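Local coordinates for periplasmic binding protein (Pseudomonas aeruginosa, PDB 2R79), which binds heme in the periplasm of Pseudomonas aeruginosa and probably delivers it to an ABC transporter for uptake into the cell, at residues G20-L25 against Q33-L38; G65-G70 against V85-A90; A134-Q139 against A258-A263; P142-V147 against A171-L176. One frame throughout, in Å; residues are numbered along the deposited sequence.

Contact 1 of 4, residues G20-L25 against Q33-L38; sequences GGESKL and QHPQAL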
loop_
_atom_site.group_PDB
_atom_site.type_symbol
_atom_site.label_atom_id
_atom_site.label_comp_id
_atom_site.label_asym_id
_atom_site.label_seq_id
_atom_site.Cartn_x
_atom_site.Cartn_y
_atom_site.Cartn_z
ATOM N N GLY A 20 -16.813 -3.058 -26.377
ATOM C CA GLY A 20 -16.688 -1.622 -26.551
ATOM C C GLY A 20 -17.893 -0.786 -26.163
ATOM O O GLY A 20 -17.936 0.405 -26.458
ATOM N N GLY A 21 -18.870 -1.380 -25.487
ATOM C CA GLY A 21 -20.050 -0.620 -25.117
ATOM C C GLY A 21 -20.056 -0.015 -23.726
ATOM O O GLY A 21 -21.127 0.252 -23.184
ATOM N N GLU A 22 -18.883 0.226 -23.149
ATOM C CA GLU A 22 -18.823 0.788 -21.799
ATOM C C GLU A 22 -19.477 2.157 -21.649
ATOM O O GLU A 22 -20.139 2.415 -20.648
ATOM C CB GLU A 22 -17.375 0.888 -21.300
ATOM C CG GLU A 22 -17.296 1.140 -19.800
ATOM C CD GLU A 22 -15.872 1.237 -19.272
ATOM O OE1 GLU A 22 -14.969 0.609 -19.863
ATOM O OE2 GLU A 22 -15.657 1.930 -18.252
ATOM N N SER A 23 -19.295 3.034 -22.632
ATOM C CA SER A 23 -19.870 4.371 -22.537
ATOM C C SER A 23 -21.383 4.359 -22.691
ATOM O O SER A 23 -22.040 5.370 -22.467
ATOM C CB SER A 23 -19.245 5.308 -23.580
ATOM O OG SER A 23 -19.618 4.936 -24.895
ATOM N N LYS A 24 -21.946 3.223 -23.072
ATOM C CA LYS A 24 -23.388 3.148 -23.220
ATOM C C LYS A 24 -24.073 2.612 -21.969
ATOM O O LYS A 24 -25.294 2.659 -21.864
ATOM C CB LYS A 24 -23.755 2.300 -24.438
ATOM C CG LYS A 24 -23.388 2.981 -25.742
ATOM C CD LYS A 24 -23.824 2.183 -26.949
ATOM C CE LYS A 24 -23.539 2.961 -28.225
ATOM N NZ LYS A 24 -23.753 2.123 -29.433
ATOM N N LEU A 25 -23.280 2.113 -21.022
ATOM C CA LEU A 25 -23.812 1.588 -19.766
ATOM C C LEU A 25 -24.075 2.731 -18.788
ATOM O O LEU A 25 -23.149 3.436 -18.405
ATOM C CB LEU A 25 -22.816 0.608 -19.128
ATOM C CG LEU A 25 -22.714 -0.809 -19.702
ATOM C CD1 LEU A 25 -21.575 -1.569 -19.024
ATOM C CD2 LEU A 25 -24.038 -1.530 -19.496
ATOM N N GLN A 33 -19.062 -6.130 -11.163
ATOM C CA GLN A 33 -17.913 -5.511 -10.528
ATOM C C GLN A 33 -16.662 -5.503 -11.389
ATOM O O GLN A 33 -15.571 -5.172 -10.913
ATOM C CB GLN A 33 -17.629 -6.245 -9.219
ATOM C CG GLN A 33 -18.749 -6.120 -8.193
ATOM C CD GLN A 33 -18.661 -7.168 -7.101
ATOM O OE1 GLN A 33 -17.571 -7.544 -6.669
ATOM N NE2 GLN A 33 -19.815 -7.638 -6.638
ATOM N N HIS A 34 -16.813 -5.868 -12.655
ATOM C CA HIS A 34 -15.682 -5.906 -13.567
ATOM C C HIS A 34 -16.088 -5.421 -14.941
ATOM O O HIS A 34 -17.075 -5.882 -15.497
ATOM C CB HIS A 34 -15.120 -7.328 -13.663
ATOM C CG HIS A 34 -14.640 -7.870 -12.355
ATOM N ND1 HIS A 34 -15.493 -8.405 -11.415
ATOM C CD2 HIS A 34 -13.407 -7.878 -11.793
ATOM C CE1 HIS A 34 -14.807 -8.718 -10.329
ATOM N NE2 HIS A 34 -13.539 -8.407 -10.532
ATOM N N PRO A 35 -15.335 -4.465 -15.500
ATOM C CA PRO A 35 -14.162 -3.881 -14.848
ATOM C C PRO A 35 -14.500 -3.045 -13.615
ATOM O O PRO A 35 -15.653 -2.690 -13.372
ATOM C CB PRO A 35 -13.523 -3.052 -15.965
ATOM C CG PRO A 35 -14.704 -2.638 -16.785
ATOM C CD PRO A 35 -15.489 -3.928 -16.863
ATOM N N GLN A 36 -13.467 -2.745 -12.842
ATOM C CA GLN A 36 -13.574 -1.967 -11.619
ATOM C C GLN A 36 -14.443 -0.702 -11.752
ATOM O O GLN A 36 -15.210 -0.373 -10.846
ATOM C CB GLN A 36 -12.160 -1.607 -11.172
ATOM C CG GLN A 36 -12.033 -0.971 -9.815
ATOM C CD GLN A 36 -10.591 -0.610 -9.509
ATOM O OE1 GLN A 36 -9.726 -1.486 -9.417
ATOM N NE2 GLN A 36 -10.320 0.685 -9.364
ATOM N N ALA A 37 -14.335 -0.010 -12.883
ATOM C CA ALA A 37 -15.102 1.215 -13.112
ATOM C C ALA A 37 -16.615 1.042 -13.000
ATOM O O ALA A 37 -17.326 1.975 -12.630
ATOM C CB ALA A 37 -14.749 1.798 -14.475
ATOM N N LEU A 38 -17.112 -0.144 -13.328
ATOM C CA LEU A 38 -18.544 -0.413 -13.254
ATOM C C LEU A 38 -19.104 -0.241 -11.836
ATOM O O LEU A 38 -20.308 -0.039 -11.651
ATOM C CB LEU A 38 -18.828 -1.829 -13.767
ATOM C CG LEU A 38 -19.349 -1.986 -15.202
ATOM C CD1 LEU A 38 -18.712 -0.973 -16.136
ATOM C CD2 LEU A 38 -19.082 -3.413 -15.668
#

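Contact 2 of 4, residues G65-G70 against V85-A90; sequences GTEEMG and VETLSA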
loop_
_atom_site.group_PDB
_atom_site.type_symbol
_atom_site.label_atom_id
_atom_site.label_comp_id
_atom_site.label_asym_id
_atom_site.label_seq_id
_atom_site.Cartn_x
_atom_site.Cartn_y
_atom_site.Cartn_z
ATOM N N GLY A 65 -30.564 -8.780 -19.217
ATOM C CA GLY A 65 -30.352 -9.675 -18.096
ATOM C C GLY A 65 -30.588 -11.098 -18.552
ATOM O O GLY A 65 -30.902 -11.330 -19.720
ATOM N N THR A 66 -30.435 -12.056 -17.643
ATOM C CA THR A 66 -30.657 -13.451 -17.989
ATOM C C THR A 66 -31.932 -13.941 -17.315
ATOM O O THR A 66 -32.755 -13.140 -16.870
ATOM C CB THR A 66 -29.481 -14.345 -17.534
ATOM O OG1 THR A 66 -29.421 -14.367 -16.102
ATOM C CG2 THR A 66 -28.163 -13.823 -18.087
ATOM N N GLU A 67 -32.092 -15.259 -17.249
ATOM C CA GLU A 67 -33.260 -15.864 -16.619
ATOM C C GLU A 67 -33.285 -15.521 -15.137
ATOM O O GLU A 67 -34.352 -15.327 -14.558
ATOM C CB GLU A 67 -33.223 -17.389 -16.764
ATOM C CG GLU A 67 -33.185 -17.897 -18.186
ATOM C CD GLU A 67 -31.975 -17.403 -18.951
ATOM O OE1 GLU A 67 -30.840 -17.588 -18.458
ATOM O OE2 GLU A 67 -32.164 -16.833 -20.050
ATOM N N GLU A 68 -32.105 -15.456 -14.526
ATOM C CA GLU A 68 -31.997 -15.154 -13.101
ATOM C C GLU A 68 -32.265 -13.696 -12.736
ATOM O O GLU A 68 -32.092 -13.299 -11.586
ATOM C CB GLU A 68 -30.626 -15.600 -12.565
ATOM C CG GLU A 68 -29.430 -15.169 -13.388
ATOM C CD GLU A 68 -28.187 -15.997 -13.087
ATOM O OE1 GLU A 68 -28.274 -17.242 -13.172
ATOM O OE2 GLU A 68 -27.124 -15.409 -12.775
ATOM N N MET A 69 -32.693 -12.903 -13.714
ATOM C CA MET A 69 -33.014 -11.502 -13.464
ATOM C C MET A 69 -34.483 -11.417 -13.064
ATOM O O MET A 69 -35.339 -12.038 -13.696
ATOM C CB MET A 69 -32.771 -10.653 -14.717
ATOM C CG MET A 69 -33.399 -9.263 -14.648
ATOM S SD MET A 69 -33.007 -8.218 -16.067
ATOM C CE MET A 69 -33.929 -9.036 -17.384
ATOM N N GLY A 70 -34.769 -10.657 -12.013
ATOM C CA GLY A 70 -36.138 -10.519 -11.555
ATOM C C GLY A 70 -36.291 -9.571 -10.378
ATOM O O GLY A 70 -35.417 -8.737 -10.135
ATOM N N VAL A 85 -36.945 -4.528 -22.498
ATOM C CA VAL A 85 -36.306 -5.564 -21.691
ATOM C C VAL A 85 -35.894 -6.779 -22.514
ATOM O O VAL A 85 -36.737 -7.461 -23.097
ATOM C CB VAL A 85 -37.240 -6.037 -20.557
ATOM C CG1 VAL A 85 -36.611 -7.198 -19.809
ATOM C CG2 VAL A 85 -37.515 -4.891 -19.610
ATOM N N GLU A 86 -34.592 -7.044 -22.554
ATOM C CA GLU A 86 -34.058 -8.181 -23.293
ATOM C C GLU A 86 -33.580 -9.254 -22.323
ATOM O O GLU A 86 -33.005 -8.950 -21.278
ATOM C CB GLU A 86 -32.880 -7.748 -24.164
ATOM C CG GLU A 86 -33.217 -6.771 -25.270
ATOM C CD GLU A 86 -34.160 -7.353 -26.300
ATOM O OE1 GLU A 86 -33.943 -8.509 -26.721
ATOM O OE2 GLU A 86 -35.109 -6.646 -26.701
ATOM N N THR A 87 -33.811 -10.512 -22.672
ATOM C CA THR A 87 -33.382 -11.604 -21.815
ATOM C C THR A 87 -32.417 -12.507 -22.556
ATOM O O THR A 87 -32.785 -13.158 -23.529
ATOM C CB THR A 87 -34.575 -12.446 -21.333
ATOM O OG1 THR A 87 -35.453 -11.623 -20.553
ATOM C CG2 THR A 87 -34.090 -13.614 -20.477
ATOM N N LEU A 88 -31.168 -12.522 -22.107
ATOM C CA LEU A 88 -30.163 -13.369 -22.721
ATOM C C LEU A 88 -30.117 -14.667 -21.938
ATOM O O LEU A 88 -30.877 -14.842 -20.986
ATOM C CB LEU A 88 -28.795 -12.681 -22.725
ATOM C CG LEU A 88 -28.642 -11.650 -23.848
ATOM C CD1 LEU A 88 -29.628 -10.514 -23.643
ATOM C CD2 LEU A 88 -27.228 -11.121 -23.866
ATOM N N SER A 89 -29.232 -15.573 -22.335
ATOM C CA SER A 89 -29.130 -16.871 -21.679
ATOM C C SER A 89 -27.986 -17.005 -20.679
ATOM O O SER A 89 -26.849 -16.619 -20.958
ATOM C CB SER A 89 -29.004 -17.965 -22.738
ATOM O OG SER A 89 -28.849 -19.237 -22.137
ATOM N N ALA A 90 -28.294 -17.571 -19.517
ATOM C CA ALA A 90 -27.291 -17.782 -18.479
ATOM C C ALA A 90 -26.806 -19.227 -18.508
ATOM O O ALA A 90 -25.965 -19.624 -17.709
ATOM C CB ALA A 90 -27.871 -17.456 -17.110
#

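Contact 3 of 4, residues A134-Q139 against A258-A263; sequences AAQKSQ and AFYPSA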
loop_
_atom_site.group_PDB
_atom_site.type_symbol
_atom_site.label_atom_id
_atom_site.label_comp_id
_atom_site.label_asym_id
_atom_site.label_seq_id
_atom_site.Cartn_x
_atom_site.Cartn_y
_atom_site.Cartn_z
ATOM N N ALA A 134 -2.228 -32.921 -22.182
ATOM C CA ALA A 134 -0.817 -33.181 -21.955
ATOM C C ALA A 134 -0.526 -33.390 -20.470
ATOM O O ALA A 134 0.309 -34.214 -20.105
ATOM C CB ALA A 134 0.014 -32.025 -22.487
ATOM N N ALA A 135 -1.215 -32.635 -19.620
ATOM C CA ALA A 135 -1.020 -32.730 -18.180
ATOM C C ALA A 135 -1.524 -34.048 -17.612
ATOM O O ALA A 135 -0.992 -34.539 -16.621
ATOM C CB ALA A 135 -1.721 -31.568 -17.485
ATOM N N GLN A 136 -2.548 -34.621 -18.230
ATOM C CA GLN A 136 -3.105 -35.873 -17.750
ATOM C C GLN A 136 -2.251 -37.092 -18.097
ATOM O O GLN A 136 -2.602 -38.227 -17.760
ATOM C CB GLN A 136 -4.521 -36.054 -18.292
ATOM C CG GLN A 136 -5.470 -34.975 -17.818
ATOM C CD GLN A 136 -6.873 -35.179 -18.320
ATOM O OE1 GLN A 136 -7.071 -35.643 -19.442
ATOM N NE2 GLN A 136 -7.863 -34.816 -17.503
ATOM N N LYS A 137 -1.130 -36.858 -18.767
ATOM C CA LYS A 137 -0.242 -37.950 -19.124
ATOM C C LYS A 137 0.557 -38.383 -17.905
ATOM O O LYS A 137 0.946 -39.542 -17.794
ATOM C CB LYS A 137 0.704 -37.530 -20.254
ATOM C CG LYS A 137 0.100 -37.682 -21.641
ATOM C CD LYS A 137 -0.247 -39.140 -21.911
ATOM C CE LYS A 137 -0.735 -39.345 -23.329
ATOM N NZ LYS A 137 -0.860 -40.791 -23.648
ATOM N N SER A 138 0.794 -37.450 -16.987
ATOM C CA SER A 138 1.541 -37.766 -15.776
ATOM C C SER A 138 0.659 -37.738 -14.512
ATOM O O SER A 138 1.121 -38.086 -13.423
ATOM C CB SER A 138 2.710 -36.791 -15.605
ATOM O OG SER A 138 2.257 -35.516 -15.187
ATOM N N GLN A 139 -0.602 -37.328 -14.656
ATOM C CA GLN A 139 -1.520 -37.260 -13.518
ATOM C C GLN A 139 -2.978 -37.356 -13.953
ATOM O O GLN A 139 -3.407 -36.671 -14.881
ATOM C CB GLN A 139 -1.323 -35.954 -12.741
ATOM C CG GLN A 139 -2.247 -35.828 -11.530
ATOM C CD GLN A 139 -2.316 -34.418 -10.965
ATOM O OE1 GLN A 139 -1.324 -33.880 -10.476
ATOM N NE2 GLN A 139 -3.495 -33.817 -11.031
ATOM N N ALA A 258 -3.687 -25.282 -10.480
ATOM C CA ALA A 258 -3.837 -25.786 -9.112
ATOM C C ALA A 258 -4.234 -27.270 -9.127
ATOM O O ALA A 258 -3.868 -28.022 -8.225
ATOM C CB ALA A 258 -4.892 -24.982 -8.371
ATOM N N PHE A 259 -4.982 -27.677 -10.157
ATOM C CA PHE A 259 -5.435 -29.063 -10.297
ATOM C C PHE A 259 -4.333 -30.015 -10.783
ATOM O O PHE A 259 -4.366 -31.209 -10.485
ATOM C CB PHE A 259 -6.636 -29.128 -11.250
ATOM C CG PHE A 259 -7.900 -28.500 -10.696
ATOM C CD1 PHE A 259 -8.972 -28.220 -11.534
ATOM C CD2 PHE A 259 -8.021 -28.207 -9.338
ATOM C CE1 PHE A 259 -10.150 -27.653 -11.035
ATOM C CE2 PHE A 259 -9.192 -27.641 -8.825
ATOM C CZ PHE A 259 -10.258 -27.364 -9.677
ATOM N N TYR A 260 -3.372 -29.486 -11.541
ATOM C CA TYR A 260 -2.246 -30.277 -12.049
ATOM C C TYR A 260 -0.978 -29.518 -11.691
ATOM O O TYR A 260 -0.321 -28.954 -12.561
ATOM C CB TYR A 260 -2.322 -30.432 -13.569
ATOM C CG TYR A 260 -3.541 -31.163 -14.047
ATOM C CD1 TYR A 260 -4.744 -30.491 -14.254
ATOM C CD2 TYR A 260 -3.516 -32.548 -14.223
ATOM C CE1 TYR A 260 -5.899 -31.184 -14.618
ATOM C CE2 TYR A 260 -4.658 -33.245 -14.586
ATOM C CZ TYR A 260 -5.846 -32.558 -14.781
ATOM O OH TYR A 260 -6.977 -33.246 -15.154
ATOM N N PRO A 261 -0.616 -29.504 -10.403
ATOM C CA PRO A 261 0.575 -28.803 -9.910
ATOM C C PRO A 261 1.911 -29.217 -10.518
ATOM O O PRO A 261 2.878 -28.465 -10.447
ATOM C CB PRO A 261 0.516 -29.041 -8.402
ATOM C CG PRO A 261 -0.153 -30.368 -8.296
ATOM C CD PRO A 261 -1.256 -30.274 -9.321
ATOM N N SER A 262 1.960 -30.406 -11.111
ATOM C CA SER A 262 3.186 -30.910 -11.727
ATOM C C SER A 262 3.285 -30.589 -13.208
ATOM O O SER A 262 3.992 -31.269 -13.948
ATOM C CB SER A 262 3.292 -32.422 -11.551
ATOM O OG SER A 262 3.396 -32.750 -10.183
ATOM N N ALA A 263 2.564 -29.568 -13.647
ATOM C CA ALA A 263 2.615 -29.169 -15.046
ATOM C C ALA A 263 2.949 -27.690 -15.077
ATOM O O ALA A 263 2.526 -26.946 -14.191
ATOM C CB ALA A 263 1.276 -29.416 -15.714
HETATM O O HOH W 1 2.955 -32.662 -16.406
HETATM O O HOH W 2 0.259 -32.448 -11.884
#

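Contact 4 of 4, residues P142-V147 against A171-L176; sequences PGVLLV and AGARNL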
loop_
_atom_site.group_PDB
_atom_site.type_symbol
_atom_site.label_atom_id
_atom_site.label_comp_id
_atom_site.label_asym_id
_atom_site.label_seq_id
_atom_site.Cartn_x
_atom_site.Cartn_y
_atom_site.Cartn_z
ATOM N N PRO A 142 -8.384 -34.981 -11.100
ATOM C CA PRO A 142 -8.798 -35.051 -9.694
ATOM C C PRO A 142 -10.300 -34.845 -9.452
ATOM O O PRO A 142 -10.957 -34.075 -10.162
ATOM C CB PRO A 142 -7.977 -33.940 -9.056
ATOM C CG PRO A 142 -8.006 -32.880 -10.138
ATOM C CD PRO A 142 -7.718 -33.695 -11.391
ATOM N N GLY A 143 -10.834 -35.540 -8.446
ATOM C CA GLY A 143 -12.236 -35.376 -8.090
ATOM C C GLY A 143 -12.337 -34.107 -7.258
ATOM O O GLY A 143 -11.627 -33.962 -6.263
ATOM N N VAL A 144 -13.219 -33.190 -7.643
ATOM C CA VAL A 144 -13.340 -31.919 -6.937
ATOM C C VAL A 144 -14.780 -31.493 -6.682
ATOM O O VAL A 144 -15.708 -31.976 -7.329
ATOM C CB VAL A 144 -12.631 -30.797 -7.756
ATOM C CG1 VAL A 144 -12.778 -29.439 -7.072
ATOM C CG2 VAL A 144 -11.156 -31.146 -7.937
ATOM N N LEU A 145 -14.960 -30.593 -5.720
ATOM C CA LEU A 145 -16.277 -30.050 -5.409
ATOM C C LEU A 145 -16.187 -28.527 -5.487
ATOM O O LEU A 145 -15.168 -27.945 -5.120
ATOM C CB LEU A 145 -16.723 -30.464 -4.003
ATOM C CG LEU A 145 -17.088 -31.935 -3.795
ATOM C CD1 LEU A 145 -17.281 -32.214 -2.314
ATOM C CD2 LEU A 145 -18.359 -32.259 -4.571
ATOM N N LEU A 146 -17.245 -27.897 -5.985
ATOM C CA LEU A 146 -17.326 -26.436 -6.093
ATOM C C LEU A 146 -18.531 -26.046 -5.236
ATOM O O LEU A 146 -19.639 -26.530 -5.460
ATOM C CB LEU A 146 -17.567 -26.029 -7.553
ATOM C CG LEU A 146 -17.689 -24.587 -8.087
ATOM C CD1 LEU A 146 -18.420 -23.698 -7.120
ATOM C CD2 LEU A 146 -16.328 -24.036 -8.377
ATOM N N VAL A 147 -18.325 -25.179 -4.255
ATOM C CA VAL A 147 -19.426 -24.767 -3.396
ATOM C C VAL A 147 -19.621 -23.262 -3.373
ATOM O O VAL A 147 -18.654 -22.501 -3.420
ATOM C CB VAL A 147 -19.218 -25.243 -1.939
ATOM C CG1 VAL A 147 -19.112 -26.761 -1.889
ATOM C CG2 VAL A 147 -17.969 -24.608 -1.358
ATOM N N ALA A 171 -11.584 -26.997 -16.478
ATOM C CA ALA A 171 -10.281 -26.846 -15.831
ATOM C C ALA A 171 -9.585 -28.191 -15.619
ATOM O O ALA A 171 -8.526 -28.256 -15.005
ATOM C CB ALA A 171 -10.423 -26.102 -14.498
ATOM N N GLY A 172 -10.189 -29.266 -16.116
ATOM C CA GLY A 172 -9.578 -30.580 -15.983
ATOM C C GLY A 172 -9.926 -31.412 -14.757
ATOM O O GLY A 172 -9.270 -32.411 -14.490
ATOM N N ALA A 173 -10.955 -31.026 -14.013
ATOM C CA ALA A 173 -11.337 -31.778 -12.820
ATOM C C ALA A 173 -12.603 -32.584 -13.060
ATOM O O ALA A 173 -13.288 -32.386 -14.064
ATOM C CB ALA A 173 -11.550 -30.826 -11.651
ATOM N N ARG A 174 -12.892 -33.503 -12.141
ATOM C CA ARG A 174 -14.104 -34.333 -12.200
ATOM C C ARG A 174 -15.031 -33.846 -11.097
ATOM O O ARG A 174 -14.674 -33.904 -9.917
ATOM C CB ARG A 174 -13.781 -35.807 -11.935
ATOM C CG ARG A 174 -12.941 -36.488 -13.005
ATOM C CD ARG A 174 -13.792 -37.222 -14.022
ATOM N NE ARG A 174 -12.970 -38.075 -14.877
ATOM C CZ ARG A 174 -12.319 -37.662 -15.964
ATOM N NH1 ARG A 174 -12.390 -36.393 -16.351
ATOM N NH2 ARG A 174 -11.585 -38.522 -16.660
ATOM N N ASN A 175 -16.209 -33.357 -11.465
ATOM C CA ASN A 175 -17.152 -32.880 -10.462
ATOM C C ASN A 175 -17.690 -34.111 -9.733
ATOM O O ASN A 175 -18.284 -34.992 -10.347
ATOM C CB ASN A 175 -18.296 -32.113 -11.132
ATOM C CG ASN A 175 -19.207 -31.426 -10.126
ATOM O OD1 ASN A 175 -20.171 -30.757 -10.508
ATOM N ND2 ASN A 175 -18.905 -31.581 -8.837
ATOM N N LEU A 176 -17.459 -34.167 -8.426
ATOM C CA LEU A 176 -17.892 -35.284 -7.600
ATOM C C LEU A 176 -19.388 -35.305 -7.317
ATOM O O LEU A 176 -19.929 -36.330 -6.916
ATOM C CB LEU A 176 -17.125 -35.265 -6.280
ATOM C CG LEU A 176 -15.871 -36.128 -6.135
ATOM C CD1 LEU A 176 -15.326 -36.547 -7.481
ATOM C CD2 LEU A 176 -14.849 -35.360 -5.335
#

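Contact 1 of 4, residues G20-L25 against Q33-L38
Two short 3-10 turns face each other here, with no hydrogen bond between them and only 146 Å² buried; side chains alone make the contact. The apolar part is one leucine pair crossing obliquely. CD1 of Leu-25 lies 4.1 Å from CD1 of Leu-38, while the backbones stay well apart, 8.6 Å between the two CA atoms. Leu-25 reaches over because its CG sits beside the backbone N, anti to the carbonyl carbon (chi1 -77°).

Glu-22 makes the other contact. Its CG is anti to the backbone N (chi1 -166°) and the chain runs on extended, so the carboxylate is carried to the other turn, where OE2 stands 3.9 Å from CB of Ala-37 and OE1 comes to 4.5 Å from CG of Pro-35. These are van der Waals contacts of an acid with carbon. Val-17 of helix 10-18 touches both Glu-22 and Pro-35, and Arg-281 of a second subunit bonds to the backbone oxygens of Glu-22 and Leu-25.

Gly-20, with positive phi, closes helix 10-18 in a Schellman motif, and the arrangement brackets strand 25-28, an outer strand of the four-stranded parallel sheet, by its two flanking loops.

Contact 2 of 4, residues G65-G70 against V85-A90
Backbone bonds come first. Gly-65 pairs with Thr-87 in a parallel beta bridge: Gly-65 N donates to Glu-86 O at 3.2 Å, rather bent, and Leu-88 N donates to Gly-65 O at 2.7 Å, nearly along the C=O axis. Past the bridge the pairing fades into a CA-H...O contact, Thr-66 CA to Leu-88 O at 3.3 Å.

The carboxylate of Glu-67 then takes over. Its chain bends at chi2 (60°) and folds back on the strand end, where OE1 accepts from Ala-90 N through its syn lone pair at 2.8 Å. The other oxygen, OE2, stands 2.5 Å from Leu-88 O, a spacing that suggests the acid may be protonated.

Two carbon contacts accompany it. CB of Ala-90 rests on CB of Thr-66 at 3.5 Å. Met-69 bends at chi3 (69°) and crosses Val-85 obliquely, CE 4.1 Å from CG1 of Val-85. Thr-66 to Met-69 form a type I turn; Thr-66 OG1 appears to accept from Glu-68 N, an ST turn, though its position is less certain.

Glu-68 OE2 bonds to Gln-47 and Gly-242, and its side chain comes within about 6 Å (nearest atoms) of that of Tyr-46, the axial heme ligand. Behind the strand, helix 94-108 covers Leu-88 through Asn-100 and Trp-107, while helix 72-80, the crossover between the two strands, meets Met-69 through Leu-75.

Contact 3 of 4, residues A134-Q139 against A258-A263
Tyr-260 has the largest share of the interface. It follows the last turn of helix 248-259, and its ring lies among three residues of 134-139. CB of Ala-135 sits 3.9 Å from CD2 of Tyr-260, approaching obliquely, and the carbonyl O of Gln-139 meets the ring edge in plane. At the far end Gln-136, stretched beyond CG, gives its NE2 hydrogen to the phenol OH at 3.0 Å, almost straight and nearly in the amide plane. The same OH bonds to Gly-172 O, so the phenol oxygen is held by two bonds.

Two helix ends meet here: helix 111-135, the long helix that links the two lobes, as in the periplasmic binding proteins of this family, stops beside the end of helix 248-259.

Gln-139 has CG anti to the backbone N (chi1 -179°), and its NE2 donates to Phe-259 O at 2.8 Å, with the acceptor in the amide plane and the donor in the carbonyl plane. The amide lies only 15° from parallel with the tyrosine ring. Its OE1 takes a water hydrogen at 2.6 Å, and that water accepts from Ser-262 N. Leu-19 and Gly-20 of a third subunit reach Ser-262.

Contact 4 of 4, residues P142-V147 against A171-L176
Strand 143-150 runs parallel to the short strand 174-175, with Gly-143 paired to Arg-174 and Val-144 to Asn-175. Three backbone hydrogen bonds, all close to straight, join them. Arg-174 N donates to Pro-142 O at 2.8 Å, coming from above the carbonyl plane; Val-144 N donates to Arg-174 O at 2.8 Å and Leu-176 N to Val-144 O at 3.0 Å, both in the carbonyl plane. Taken end to end, the run from Pro-142 to Leu-145 and that from Gly-172 to Leu-176 point 54° apart. Just before the pairing, Gly-172 with its positive phi closes helix 163-170 in a Schellman motif and turns the chain into the strand.

Val-144 and Asn-175 share one face of the sheet; Arg-174 lies on the other. Val-144 has CG2 anti to its carbonyl carbon and sets that methyl 3.7 Å from CB of Ala-173, while the Pro-142 ring brings CD to within 3.7 Å of Gly-172 O. Leu-176 packs close against Gly-143, its CD1 3.4 Å from the bare CA of the glycine. Leu-145, at about a right angle to Leu-176, adds CD2 at 3.7 Å from the CB of that residue. CB of Arg-174 lies near Pro-142 O before the chain bends at chi2 and leads its guanidinium away.

Strand 143-150 has strand 197-202 as a further parallel neighbour, bonded through Val-199 and Ala-201. Leu-168 of helix 163-170 covers Val-144 and Asn-175, and Phe-259 of helix 248-259 packs on Pro-142 and Ala-173.

In the fold
Contacts 1 and 2 belong to the four-stranded parallel sheet, one beside outer strand 25-28 and the other at outer strand 85-87, with centres about 18 Å apart. Contacts 3 and 4 lie in the other half of the protein and touch, with Tyr-260 and Phe-259 as their common border. Backbone pairing carries contacts 2 and 4, though in contact 2 the Glu-67 carboxylate extends it, while neighbouring Glu-68 comes near the heme. Contact 3, the most peripheral, relies on side-chain amides and waters, and contact 1 on van der Waals contacts alone, a leucine pair and a carboxylate. Contact 4 has the most buried residues; contacts 1 and 3 also meet neighbouring subunits.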